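Local coordinates for protein proline iminopeptidase (Streptomyces halstedii, PDB 3WMR) that hydrolyses amide bonds and interacts with polyketide substrates through a hydrophobic tunnel in an alpha/beta hydrolase fold, at residues Val27-Tyr32 with Glu104-Asn109; Trp35-Gly40 with Ala65-Thr70; Ser58-Leu63 with His78-Gly83; Ser87-Glu92 with Tyr221-Val226. All blocks are in the same frame, centred on the assembly; numbering follows the deposited sequence.

Contacts 1, 2 and 3 all reach one end of the central sheet, where strands 23-29, 32-39 and 76-80 lie side by side; contact 4 ties the loop after strand 76-80 to the region between helices 211-222 and 225-230. Only contact 3 is truly buried, and it is the most polar in its direct bonds, with two histidines each donating to an oxygen across it. Contact 1, partly buried, rests on a phenylalanine ring over a helix, and contact 2, at the surface, on threonine methyl groups. Contact 4, also at the surface, again pairs a histidine with an aspartate and, like contact 3, has a water bridging its segments.

Contact 1 (Val27-Tyr32 with Glu104-Asn109); sequences VPFGQY and EDELDN
Strand 23-29 is the outermost strand at one end of the alpha/beta hydrolase sheet, and here its last residues pair with strand 32-39 as a tight beta hairpin against helix 100-113. The strand and helix segments run at 144° to each other, their axes 9.1 Å apart at closest approach. Val27 points toward the helix, packing on Leu110 and Gln113, while its backbone bonds to Thr34 of the next strand. Pro28, next in the strand, faces away, in keeping with the alternation. Phe29 carries the contact: with CG anti to the backbone N (chi1 173°), its ring is laid on the helix. Glu106 CA sits over one face, 3.8 Å from the Phe29 ring centroid and 18° off the ring normal, a CH-pi contact. Phe29 CE2 also lies 3.6 Å from Glu106 CB, and the extended Glu106 chain crosses the ring at about a right angle, carrying its buried carboxylate on to Thr34 OG1 and the backbone N of Leu82. Nearby, Phe29 CZ meets Asp105 CB at 3.9 Å, and Phe29 CD1 meets Asn109 CB at 3.7 Å, so three helix residues hold the ring. Beyond it the chain reverses in a type II' turn, where Gly30 takes a positive phi that glycine adopts easily. Two backbone hydrogen bonds close that turn: Phe29 N to Tyr32 O at 2.7 Å, and Tyr32 N to Phe29 O at 2.8 Å.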
loop_
_atom_site.group_PDB
_atom_site.type_symbol
_atom_site.label_atom_id
_atom_site.label_comp_id
_atom_site.label_asym_id
_atom_site.label_seq_id
_atom_site.Cartn_x
_atom_site.Cartn_y
_atom_site.Cartn_z
ATOM N N VAL A 27 12.208 2.201 -16.338
ATOM C CA VAL A 27 13.128 1.116 -16.623
ATOM C C VAL A 27 12.352 0.067 -17.419
ATOM O O VAL A 27 11.138 -0.060 -17.249
ATOM C CB VAL A 27 13.742 0.528 -15.326
ATOM C CG1 VAL A 27 14.431 1.629 -14.524
ATOM C CG2 VAL A 27 12.693 -0.171 -14.467
ATOM N N PRO A 28 13.036 -0.667 -18.317
ATOM C CA PRO A 28 12.309 -1.706 -19.046
ATOM C C PRO A 28 11.967 -2.863 -18.114
ATOM O O PRO A 28 12.791 -3.267 -17.297
ATOM C CB PRO A 28 13.306 -2.149 -20.121
ATOM C CG PRO A 28 14.641 -1.883 -19.509
ATOM C CD PRO A 28 14.470 -0.650 -18.662
ATOM N N PHE A 29 10.734 -3.338 -18.211
ATOM C CA PHE A 29 10.291 -4.529 -17.519
ATOM C C PHE A 29 9.767 -5.430 -18.619
ATOM O O PHE A 29 8.612 -5.310 -19.045
ATOM C CB PHE A 29 9.203 -4.192 -16.489
ATOM C CG PHE A 29 8.572 -5.403 -15.845
ATOM C CD1 PHE A 29 9.343 -6.505 -15.471
ATOM C CD2 PHE A 29 7.207 -5.427 -15.579
ATOM C CE1 PHE A 29 8.765 -7.605 -14.875
ATOM C CE2 PHE A 29 6.623 -6.528 -14.981
ATOM C CZ PHE A 29 7.402 -7.618 -14.631
ATOM N N GLY A 30 10.644 -6.308 -19.094
ATOM C CA GLY A 30 10.391 -7.081 -20.296
ATOM C C GLY A 30 9.864 -6.176 -21.394
ATOM O O GLY A 30 10.495 -5.182 -21.760
ATOM N N GLN A 31 8.673 -6.510 -21.876
ATOM C CA GLN A 31 8.013 -5.799 -22.962
ATOM C C GLN A 31 7.486 -4.405 -22.565
ATOM O O GLN A 31 7.180 -3.595 -23.438
ATOM C CB GLN A 31 6.860 -6.680 -23.453
ATOM C CG GLN A 31 6.043 -6.150 -24.616
ATOM C CD GLN A 31 4.834 -7.020 -24.892
ATOM O OE1 GLN A 31 4.783 -8.176 -24.468
ATOM N NE2 GLN A 31 3.848 -6.468 -25.595
ATOM N N TYR A 32 7.380 -4.124 -21.265
ATOM C CA TYR A 32 6.721 -2.896 -20.783
ATOM C C TYR A 32 7.691 -2.000 -20.025
ATOM O O TYR A 32 8.866 -2.333 -19.904
ATOM C CB TYR A 32 5.519 -3.254 -19.896
ATOM C CG TYR A 32 4.663 -4.376 -20.452
ATOM C CD1 TYR A 32 3.816 -4.159 -21.539
ATOM C CD2 TYR A 32 4.704 -5.652 -19.894
ATOM C CE1 TYR A 32 3.039 -5.178 -22.056
ATOM C CE2 TYR A 32 3.920 -6.678 -20.400
ATOM C CZ TYR A 32 3.093 -6.437 -21.478
ATOM O OH TYR A 32 2.316 -7.465 -21.985
ATOM N N GLU A 104 5.480 -9.039 -8.213
ATOM C CA GLU A 104 6.740 -9.504 -7.602
ATOM C C GLU A 104 7.894 -9.401 -8.589
ATOM O O GLU A 104 8.992 -8.989 -8.234
ATOM C CB GLU A 104 6.665 -10.975 -7.203
ATOM C CG GLU A 104 5.766 -11.304 -6.036
ATOM C CD GLU A 104 5.817 -12.793 -5.748
ATOM O OE1 GLU A 104 6.895 -13.273 -5.355
ATOM O OE2 GLU A 104 4.794 -13.480 -5.925
ATOM N N ASP A 105 7.628 -9.835 -9.822
ATOM C CA ASP A 105 8.623 -9.837 -10.885
ATOM C C ASP A 105 9.013 -8.414 -11.237
ATOM O O ASP A 105 10.177 -8.153 -11.497
ATOM C CB ASP A 105 8.089 -10.540 -12.141
ATOM C CG ASP A 105 8.014 -12.050 -11.995
ATOM O OD1 ASP A 105 8.709 -12.613 -11.127
ATOM O OD2 ASP A 105 7.256 -12.685 -12.767
ATOM N N GLU A 106 8.038 -7.505 -11.242
ATOM C CA GLU A 106 8.293 -6.086 -11.478
ATOM C C GLU A 106 9.163 -5.456 -10.383
ATOM O O GLU A 106 10.080 -4.694 -10.676
ATOM C CB GLU A 106 6.972 -5.300 -11.591
ATOM C CG GLU A 106 7.185 -3.818 -11.843
ATOM C CD GLU A 106 5.910 -3.004 -11.919
ATOM O OE1 GLU A 106 5.002 -3.164 -11.062
ATOM O OE2 GLU A 106 5.832 -2.162 -12.837
ATOM N N LEU A 107 8.860 -5.741 -9.123
ATOM C CA LEU A 107 9.664 -5.204 -8.031
ATOM C C LEU A 107 11.108 -5.717 -8.129
ATOM O O LEU A 107 12.046 -4.928 -8.037
ATOM C CB LEU A 107 9.035 -5.526 -6.666
ATOM C CG LEU A 107 9.875 -5.240 -5.424
ATOM C CD1 LEU A 107 10.263 -3.772 -5.328
ATOM C CD2 LEU A 107 9.141 -5.673 -4.167
ATOM N N ASP A 108 11.282 -7.028 -8.316
ATOM C CA ASP A 108 12.623 -7.610 -8.503
ATOM C C ASP A 108 13.341 -6.935 -9.673
ATOM O O ASP A 108 14.491 -6.524 -9.543
ATOM C CB ASP A 108 12.552 -9.121 -8.756
ATOM C CG ASP A 108 12.344 -9.914 -7.489
ATOM O OD1 ASP A 108 12.775 -9.463 -6.402
ATOM O OD2 ASP A 108 11.755 -10.997 -7.575
ATOM N N ASN A 109 12.651 -6.812 -10.807
ATOM C CA ASN A 109 13.228 -6.153 -11.977
ATOM C C ASN A 109 13.663 -4.734 -11.638
ATOM O O ASN A 109 14.759 -4.318 -12.018
ATOM C CB ASN A 109 12.258 -6.147 -13.170
ATOM C CG ASN A 109 12.781 -5.335 -14.350
ATOM O OD1 ASN A 109 12.335 -4.208 -14.608
ATOM N ND2 ASN A 109 13.741 -5.894 -15.056
#

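Contact 2 (Trp35-Gly40 with Ala65-Thr70)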
loop_
_atom_site.group_PDB
_atom_site.type_symbol
_atom_site.label_atom_id
_atom_site.label_comp_id
_atom_site.label_asym_id
_atom_site.label_seq_id
_atom_site.Cartn_x
_atom_site.Cartn_y
_atom_site.Cartn_z
ATOM N N TRP A 35 7.695 3.006 -14.191
ATOM C CA TRP A 35 8.087 4.373 -13.843
ATOM C C TRP A 35 8.512 4.491 -12.386
ATOM O O TRP A 35 7.853 3.948 -11.490
ATOM C CB TRP A 35 6.933 5.344 -14.089
ATOM C CG TRP A 35 7.307 6.788 -13.886
ATOM C CD1 TRP A 35 7.786 7.659 -14.841
ATOM C CD2 TRP A 35 7.250 7.531 -12.661
ATOM N NE1 TRP A 35 8.036 8.889 -14.274
ATOM C CE2 TRP A 35 7.706 8.841 -12.942
ATOM C CE3 TRP A 35 6.858 7.219 -11.352
ATOM C CZ2 TRP A 35 7.785 9.835 -11.959
ATOM C CZ3 TRP A 35 6.932 8.203 -10.381
ATOM C CH2 TRP A 35 7.401 9.501 -10.689
ATOM N N TYR A 36 9.585 5.249 -12.155
ATOM C CA TYR A 36 10.169 5.422 -10.819
ATOM C C TYR A 36 10.636 6.854 -10.581
ATOM O O TYR A 36 10.729 7.672 -11.499
ATOM C CB TYR A 36 11.370 4.481 -10.640
ATOM C CG TYR A 36 12.590 4.970 -11.397
ATOM C CD1 TYR A 36 12.775 4.640 -12.736
ATOM C CD2 TYR A 36 13.533 5.800 -10.788
ATOM C CE1 TYR A 36 13.866 5.108 -13.449
ATOM C CE2 TYR A 36 14.628 6.273 -11.492
ATOM C CZ TYR A 36 14.786 5.921 -12.823
ATOM O OH TYR A 36 15.864 6.367 -13.539
ATOM N N ARG A 37 10.990 7.121 -9.336
ATOM C CA ARG A 37 11.552 8.403 -8.930
ATOM C C ARG A 37 12.409 8.192 -7.666
ATOM O O ARG A 37 11.974 7.516 -6.722
ATOM C CB ARG A 37 10.394 9.380 -8.688
ATOM C CG ARG A 37 10.571 10.356 -7.545
ATOM C CD ARG A 37 9.296 10.534 -6.744
ATOM N NE ARG A 37 8.787 11.894 -6.835
ATOM C CZ ARG A 37 9.213 12.933 -6.117
ATOM N NH1 ARG A 37 10.181 12.814 -5.220
ATOM N NH2 ARG A 37 8.649 14.113 -6.303
ATOM N N VAL A 38 13.613 8.762 -7.650
ATOM C CA VAL A 38 14.478 8.735 -6.470
ATOM C C VAL A 38 14.549 10.122 -5.851
ATOM O O VAL A 38 14.695 11.134 -6.563
ATOM C CB VAL A 38 15.911 8.277 -6.812
ATOM C CG1 VAL A 38 16.765 8.229 -5.554
ATOM C CG2 VAL A 38 15.901 6.922 -7.513
ATOM N N THR A 39 14.430 10.176 -4.529
ATOM C CA THR A 39 14.695 11.403 -3.787
ATOM C C THR A 39 15.915 11.158 -2.908
ATOM O O THR A 39 16.022 10.105 -2.267
ATOM C CB THR A 39 13.486 11.825 -2.946
ATOM O OG1 THR A 39 12.304 11.735 -3.751
ATOM C CG2 THR A 39 13.652 13.247 -2.456
ATOM N N GLY A 40 16.842 12.116 -2.909
ATOM C CA GLY A 40 18.132 11.968 -2.227
ATOM C C GLY A 40 19.137 11.218 -3.086
ATOM O O GLY A 40 18.933 11.043 -4.287
ATOM N N ALA A 65 4.649 12.413 0.692
ATOM C CA ALA A 65 5.069 12.880 2.019
ATOM C C ALA A 65 6.332 12.219 2.558
ATOM O O ALA A 65 7.109 12.832 3.289
ATOM C CB ALA A 65 3.939 12.660 3.004
ATOM N N MET A 66 6.543 10.961 2.197
ATOM C CA MET A 66 7.664 10.194 2.718
ATOM C C MET A 66 9.042 10.590 2.174
ATOM O O MET A 66 10.059 10.008 2.568
ATOM C CB MET A 66 7.389 8.702 2.493
ATOM C CG MET A 66 6.180 8.237 3.286
ATOM S SD MET A 66 5.909 6.451 3.230
ATOM C CE MET A 66 7.463 5.869 3.895
ATOM N N THR A 67 9.091 11.569 1.270
ATOM C CA THR A 67 10.358 12.244 0.949
ATOM C C THR A 67 10.962 12.918 2.186
ATOM O O THR A 67 12.133 13.245 2.184
ATOM C CB THR A 67 10.197 13.310 -0.149
ATOM O OG1 THR A 67 9.198 14.244 0.252
ATOM C CG2 THR A 67 9.793 12.673 -1.489
ATOM N N SER A 68 10.171 13.127 3.237
ATOM C CA SER A 68 10.706 13.653 4.490
ATOM C C SER A 68 11.859 12.812 5.024
ATOM O O SER A 68 12.793 13.338 5.608
ATOM C CB SER A 68 9.610 13.759 5.554
ATOM O OG SER A 68 9.177 12.475 5.995
ATOM N N LEU A 69 11.806 11.496 4.833
ATOM C CA LEU A 69 12.886 10.638 5.309
ATOM C C LEU A 69 14.283 11.002 4.787
ATOM O O LEU A 69 15.275 10.734 5.473
ATOM C CB LEU A 69 12.583 9.152 5.000
ATOM C CG LEU A 69 11.213 8.641 5.455
ATOM C CD1 LEU A 69 11.021 7.213 4.962
ATOM C CD2 LEU A 69 11.046 8.713 6.959
ATOM N N THR A 70 14.368 11.617 3.597
ATOM C CA THR A 70 15.663 12.052 3.047
ATOM C C THR A 70 16.302 13.142 3.921
ATOM O O THR A 70 17.504 13.352 3.875
ATOM C CB THR A 70 15.567 12.550 1.588
ATOM O OG1 THR A 70 14.725 13.715 1.528
ATOM C CG2 THR A 70 15.013 11.463 0.679
#
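Methyl groups do the touching. Thr70 CG2 presses toward the backbone of strand 32-39, 3.4 Å from Thr39 O, and crosses the Thr39 side chain at about a right angle, with Thr70 CG2 to Thr39 CG2 at 3.9 Å. Alongside it, Thr67 CG2 stands 3.5 Å from Thr39 OG1 and reaches the guanidinium of Arg37 at NH1, 3.8 Å away. Gly40 leaves room next to Thr70: a side chain there would bring its first carbon tightly against CG2. In the alpha/beta hydrolase fold, 65-70 lies in the connection between the parallel strands 49-52 and 76-80 and packs beside the end of strand 32-39, the antiparallel neighbour of 76-80. In both Thr67 and Thr70 the hydroxyl takes the crowded position between backbone N and carbonyl carbon, which turns CG2 beside the N and out toward the strand. Thr70 OG1 donates to Thr67 O at 2.7 Å, nearly along the C=O axis, and Thr70 N grips the same oxygen at 3.1 Å. An alanine at Thr70 has neither CG2 nor OG1, and would probably loosen the packing on Thr39 and leave Thr67 O held by the backbone N alone of the two. Thr67 OG1 is tied to Leu64 O, while Arg37 NH1 makes a weak hydrogen bond to Thr39 OG1. Further out, Ser68 OG bonds to His304 ND1, and Leu69 packs against helix 300-312, as Met66 does through Phe303.

Contact 3 (Ser58-Leu63 with His78-Gly83)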
loop_
_atom_site.group_PDB
_atom_site.type_symbol
_atom_site.label_atom_id
_atom_site.label_comp_id
_atom_site.label_asym_id
_atom_site.label_seq_id
_atom_site.Cartn_x
_atom_site.Cartn_y
_atom_site.Cartn_z
ATOM N N SER A 58 -3.159 1.459 -7.532
ATOM C CA SER A 58 -3.059 2.814 -7.035
ATOM C C SER A 58 -1.786 3.428 -7.656
ATOM O O SER A 58 -1.274 2.912 -8.656
ATOM C CB SER A 58 -3.035 2.783 -5.509
ATOM O OG SER A 58 -3.002 4.085 -4.971
ATOM N N THR A 59 -1.297 4.538 -7.114
ATOM C CA THR A 59 -0.063 5.123 -7.600
ATOM C C THR A 59 0.775 5.594 -6.421
ATOM O O THR A 59 0.307 5.609 -5.283
ATOM C CB THR A 59 -0.314 6.286 -8.594
ATOM O OG1 THR A 59 -1.001 7.372 -7.935
ATOM C CG2 THR A 59 -1.114 5.813 -9.802
ATOM N N HIS A 60 2.013 5.976 -6.706
ATOM C CA HIS A 60 2.954 6.434 -5.677
ATOM C C HIS A 60 2.573 7.769 -5.056
ATOM O O HIS A 60 3.091 8.130 -3.998
ATOM C CB HIS A 60 4.347 6.632 -6.276
ATOM C CG HIS A 60 4.509 7.943 -6.995
ATOM N ND1 HIS A 60 4.054 8.151 -8.280
ATOM C CD2 HIS A 60 5.043 9.120 -6.591
ATOM C CE1 HIS A 60 4.306 9.400 -8.638
ATOM N NE2 HIS A 60 4.902 10.008 -7.628
ATOM N N ASP A 61 1.696 8.509 -5.731
ATOM C CA ASP A 61 1.493 9.946 -5.448
ATOM C C ASP A 61 1.112 10.239 -4.007
ATOM O O ASP A 61 1.680 11.129 -3.388
ATOM C CB ASP A 61 0.426 10.542 -6.385
ATOM C CG ASP A 61 0.824 10.469 -7.839
ATOM O OD1 ASP A 61 1.233 11.510 -8.401
ATOM O OD2 ASP A 61 0.727 9.368 -8.420
ATOM N N TYR A 62 0.151 9.493 -3.472
ATOM C CA TYR A 62 -0.282 9.664 -2.068
ATOM C C TYR A 62 0.808 9.350 -1.028
ATOM O O TYR A 62 0.643 9.661 0.147
ATOM C CB TYR A 62 -1.551 8.839 -1.780
ATOM C CG TYR A 62 -1.291 7.355 -1.496
ATOM C CD1 TYR A 62 -1.000 6.478 -2.527
ATOM C CD2 TYR A 62 -1.356 6.840 -0.194
ATOM C CE1 TYR A 62 -0.745 5.136 -2.285
ATOM C CE2 TYR A 62 -1.115 5.476 0.057
ATOM C CZ TYR A 62 -0.803 4.637 -0.999
ATOM O OH TYR A 62 -0.544 3.298 -0.799
ATOM N N LEU A 63 1.911 8.727 -1.456
ATOM C CA LEU A 63 3.039 8.442 -0.562
ATOM C C LEU A 63 4.129 9.513 -0.606
ATOM O O LEU A 63 5.177 9.334 0.022
ATOM C CB LEU A 63 3.653 7.067 -0.890
ATOM C CG LEU A 63 2.769 5.855 -0.610
ATOM C CD1 LEU A 63 3.461 4.570 -1.026
ATOM C CD2 LEU A 63 2.385 5.776 0.858
ATOM N N HIS A 78 10.190 6.089 -4.867
ATOM C CA HIS A 78 8.777 5.936 -5.225
ATOM C C HIS A 78 8.696 5.289 -6.592
ATOM O O HIS A 78 9.540 5.555 -7.445
ATOM C CB HIS A 78 8.044 7.276 -5.301
ATOM C CG HIS A 78 7.786 7.912 -3.975
ATOM N ND1 HIS A 78 8.751 8.618 -3.289
ATOM C CD2 HIS A 78 6.663 7.989 -3.227
ATOM C CE1 HIS A 78 8.239 9.083 -2.165
ATOM N NE2 HIS A 78 6.974 8.715 -2.103
ATOM N N TYR A 79 7.697 4.436 -6.803
ATOM C CA TYR A 79 7.402 3.951 -8.152
ATOM C C TYR A 79 5.934 3.576 -8.378
ATOM O O TYR A 79 5.203 3.278 -7.443
ATOM C CB TYR A 79 8.340 2.804 -8.543
ATOM C CG TYR A 79 7.951 1.403 -8.096
ATOM C CD1 TYR A 79 8.306 0.923 -6.835
ATOM C CD2 TYR A 79 7.289 0.524 -8.966
ATOM C CE1 TYR A 79 7.988 -0.373 -6.441
ATOM C CE2 TYR A 79 6.965 -0.773 -8.575
ATOM C CZ TYR A 79 7.316 -1.218 -7.309
ATOM O OH TYR A 79 7.002 -2.508 -6.900
ATOM N N ASP A 80 5.521 3.618 -9.642
ATOM C CA ASP A 80 4.180 3.219 -10.048
ATOM C C ASP A 80 4.257 1.820 -10.583
ATOM O O ASP A 80 4.996 1.546 -11.518
ATOM C CB ASP A 80 3.639 4.107 -11.160
ATOM C CG ASP A 80 3.303 5.495 -10.690
ATOM O OD1 ASP A 80 3.102 5.713 -9.474
ATOM O OD2 ASP A 80 3.238 6.368 -11.562
ATOM N N GLN A 81 3.491 0.930 -9.979
ATOM C CA GLN A 81 3.375 -0.441 -10.444
ATOM C C GLN A 81 2.732 -0.527 -11.835
ATOM O O GLN A 81 2.022 0.376 -12.271
ATOM C CB GLN A 81 2.615 -1.265 -9.400
ATOM C CG GLN A 81 3.422 -1.401 -8.115
ATOM C CD GLN A 81 2.591 -1.745 -6.895
ATOM O OE1 GLN A 81 1.694 -2.586 -6.952
ATOM N NE2 GLN A 81 2.932 -1.129 -5.763
ATOM N N LEU A 82 3.006 -1.619 -12.535
ATOM C CA LEU A 82 2.533 -1.778 -13.913
ATOM C C LEU A 82 1.023 -1.701 -13.962
ATOM O O LEU A 82 0.347 -2.319 -13.151
ATOM C CB LEU A 82 2.978 -3.118 -14.488
ATOM C CG LEU A 82 2.645 -3.374 -15.963
ATOM C CD1 LEU A 82 3.488 -2.479 -16.863
ATOM C CD2 LEU A 82 2.854 -4.840 -16.322
ATOM N N GLY A 83 0.508 -0.953 -14.934
ATOM C CA GLY A 83 -0.926 -0.845 -15.165
ATOM C C GLY A 83 -1.481 0.533 -14.863
ATOM O O GLY A 83 -2.575 0.874 -15.328
HETATM O O HOH W 1 0.196 1.652 -10.660
HETATM O O HOH W 2 1.631 8.428 -10.984
#
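His60 overlaps the base of His78, its CD2 lying 3.8 Å from His78 CB, while the carboxylate carbon of Asp61 stands over one face of the His60 ring. CG of His60 takes the crowded position between backbone N and carbonyl carbon (chi1 81°), bringing the ring round beside its own N-H, so that both meet one oxygen. His60 N reaches Asp80 OD1 at 3.0 Å, nearly straight (172°); His60 ND1 donates to Asp80 OD1 at 2.9 Å, in the ring plane but from above that of the carboxylate. An alanine in place of His60 lacks the ring, leaving Asp80 OD1 only the backbone N-H of the two, and would probably hold the loop less firmly to the strand. Asp80 OD2 bonds to Gly86 N and accepts a hydrogen bond from a water at 2.7 Å, which also donates to Asp61 OD2 at 2.9 Å, as does Thr59 OG1. Three residues after His60, Leu63 O receives His78 NE2 at 2.9 Å and 180°, from above the carbonyl plane. These bonds fasten the loop after strand 49-52 onto strand 76-80 of the alpha/beta hydrolase sheet, with Leu63 about 8 Å, side chain to side chain, from Ser126, the predicted nucleophile. So many donors would tend to keep buried Asp80 ionised, favouring protonated His60; the nearby Asp61 carboxylate may partly oppose this, the shared water and Thr59 easing the pair.

Contact 4 (Ser87-Glu92 with Tyr221-Val226)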
loop_
_atom_site.group_PDB
_atom_site.type_symbol
_atom_site.label_atom_id
_atom_site.label_comp_id
_atom_site.label_asym_id
_atom_site.label_seq_id
_atom_site.Cartn_x
_atom_site.Cartn_y
_atom_site.Cartn_z
ATOM N N SER A 87 3.732 4.136 -15.469
ATOM C CA SER A 87 4.104 2.854 -16.071
ATOM C C SER A 87 3.186 2.535 -17.247
ATOM O O SER A 87 2.243 3.266 -17.509
ATOM C CB SER A 87 4.063 1.754 -15.012
ATOM O OG SER A 87 4.923 2.102 -13.928
ATOM N N THR A 88 3.474 1.447 -17.961
ATOM C CA THR A 88 2.662 1.047 -19.110
ATOM C C THR A 88 1.226 0.729 -18.662
ATOM O O THR A 88 1.017 -0.038 -17.720
ATOM C CB THR A 88 3.262 -0.185 -19.835
ATOM O OG1 THR A 88 4.660 0.022 -20.073
ATOM C CG2 THR A 88 2.562 -0.444 -21.175
ATOM N N HIS A 89 0.251 1.343 -19.332
ATOM C CA HIS A 89 -1.162 1.016 -19.142
ATOM C C HIS A 89 -1.535 -0.107 -20.085
ATOM O O HIS A 89 -1.122 -0.108 -21.236
ATOM C CB HIS A 89 -2.035 2.236 -19.402
ATOM C CG HIS A 89 -1.821 3.331 -18.413
ATOM N ND1 HIS A 89 -2.806 3.759 -17.552
ATOM C CD2 HIS A 89 -0.720 4.059 -18.116
ATOM C CE1 HIS A 89 -2.325 4.714 -16.777
ATOM N NE2 HIS A 89 -1.062 4.917 -17.103
ATOM N N LEU A 90 -2.289 -1.077 -19.580
ATOM C CA LEU A 90 -2.743 -2.204 -20.379
ATOM C C LEU A 90 -4.247 -2.400 -20.166
ATOM O O LEU A 90 -4.669 -3.408 -19.596
ATOM C CB LEU A 90 -1.980 -3.477 -20.001
ATOM C CG LEU A 90 -0.451 -3.453 -20.098
ATOM C CD1 LEU A 90 0.180 -2.618 -18.995
ATOM C CD2 LEU A 90 0.104 -4.871 -20.040
ATOM N N PRO A 91 -5.066 -1.439 -20.639
ATOM C CA PRO A 91 -6.519 -1.507 -20.433
ATOM C C PRO A 91 -7.158 -2.812 -20.905
ATOM O O PRO A 91 -8.147 -3.239 -20.325
ATOM C CB PRO A 91 -7.055 -0.333 -21.262
ATOM C CG PRO A 91 -5.909 0.598 -21.418
ATOM C CD PRO A 91 -4.678 -0.262 -21.439
ATOM N N GLU A 92 -6.599 -3.433 -21.943
ATOM C CA GLU A 92 -7.196 -4.634 -22.527
ATOM C C GLU A 92 -6.569 -5.944 -22.012
ATOM O O GLU A 92 -6.783 -7.008 -22.593
ATOM C CB GLU A 92 -7.175 -4.552 -24.067
ATOM C CG GLU A 92 -8.397 -3.832 -24.649
ATOM C CD GLU A 92 -8.495 -3.886 -26.173
ATOM O OE1 GLU A 92 -7.759 -4.665 -26.824
ATOM O OE2 GLU A 92 -9.334 -3.141 -26.729
ATOM N N TYR A 221 -9.366 6.581 -10.957
ATOM C CA TYR A 221 -10.511 6.893 -11.811
ATOM C C TYR A 221 -10.164 6.835 -13.292
ATOM O O TYR A 221 -10.943 6.336 -14.092
ATOM C CB TYR A 221 -11.073 8.277 -11.507
ATOM C CG TYR A 221 -12.134 8.690 -12.512
ATOM C CD1 TYR A 221 -13.435 8.202 -12.425
ATOM C CD2 TYR A 221 -11.822 9.535 -13.573
ATOM C CE1 TYR A 221 -14.403 8.568 -13.357
ATOM C CE2 TYR A 221 -12.779 9.898 -14.506
ATOM C CZ TYR A 221 -14.069 9.417 -14.394
ATOM O OH TYR A 221 -15.033 9.784 -15.332
ATOM N N ASN A 222 -9.007 7.372 -13.661
ATOM C CA ASN A 222 -8.689 7.526 -15.078
ATOM C C ASN A 222 -8.248 6.230 -15.734
ATOM O O ASN A 222 -8.479 6.053 -16.919
ATOM C CB ASN A 222 -7.682 8.652 -15.300
ATOM C CG ASN A 222 -8.338 10.033 -15.262
ATOM O OD1 ASN A 222 -9.249 10.339 -16.059
ATOM N ND2 ASN A 222 -7.882 10.878 -14.337
ATOM N N ASP A 223 -7.623 5.320 -14.978
ATOM C CA ASP A 223 -7.471 3.935 -15.453
ATOM C C ASP A 223 -7.712 2.944 -14.315
ATOM O O ASP A 223 -6.791 2.585 -13.587
ATOM C CB ASP A 223 -6.115 3.694 -16.111
ATOM C CG ASP A 223 -6.073 2.385 -16.896
ATOM O OD1 ASP A 223 -6.984 1.534 -16.718
ATOM O OD2 ASP A 223 -5.118 2.196 -17.685
ATOM N N PRO A 224 -8.965 2.497 -14.166
ATOM C CA PRO A 224 -9.312 1.665 -13.032
ATOM C C PRO A 224 -9.073 0.173 -13.295
ATOM O O PRO A 224 -9.476 -0.648 -12.483
ATOM C CB PRO A 224 -10.802 1.962 -12.849
ATOM C CG PRO A 224 -11.297 2.211 -14.234
ATOM C CD PRO A 224 -10.133 2.742 -15.035
ATOM N N THR A 225 -8.415 -0.157 -14.403
ATOM C CA THR A 225 -8.233 -1.548 -14.829
ATOM C C THR A 225 -7.751 -2.424 -13.676
ATOM O O THR A 225 -8.424 -3.380 -13.295
ATOM C CB THR A 225 -7.232 -1.652 -15.999
ATOM O OG1 THR A 225 -7.701 -0.866 -17.104
ATOM C CG2 THR A 225 -7.058 -3.094 -16.455
ATOM N N VAL A 226 -6.613 -2.046 -13.093
ATOM C CA VAL A 226 -5.916 -2.894 -12.109
ATOM C C VAL A 226 -6.685 -2.980 -10.794
ATOM O O VAL A 226 -6.974 -4.072 -10.307
ATOM C CB VAL A 226 -4.476 -2.390 -11.854
ATOM C CG1 VAL A 226 -3.748 -3.268 -10.836
ATOM C CG2 VAL A 226 -3.681 -2.338 -13.154
HETATM O O HOH W 3 -3.857 -0.509 -17.502
#
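One carboxylate, that of Asp223, serves both segments at once, one oxygen for each. OD2 faces the loop, where His89 ND1 donates to it at 2.8 Å (158°) on the anti lone pair; ring and carboxylate planes are only 21° apart, so the bond lies nearly flat with both groups. OD1 turns back on its own chain. Thr225 N reaches Asp223 OD1 at 3.2 Å, forming an Asx turn, and Thr225 OG1 donates to the syn lone pair of Asp223 OD1 at 2.5 Å. A water adds a second link, accepting from Leu90 N at 2.7 Å and donating to Asp223 OD2 at 3.0 Å. Packing is slight: Thr225 OG1 lies 3.6 Å from Pro91 CA. His89 NE2 is hydrogen-bonded to Gly85 O, and with an acceptor at each nitrogen the ring may well carry a positive charge, which would strengthen its pairing with Asp223. The joint lies between helices 211-222 and 225-230, in the helical cap that this family inserts between strands 143-149 and 258-263; the loop 87-92, running from strand 76-80 toward helix 100-113, meets it here and packs Leu90 against Tyr32 of strand 32-39.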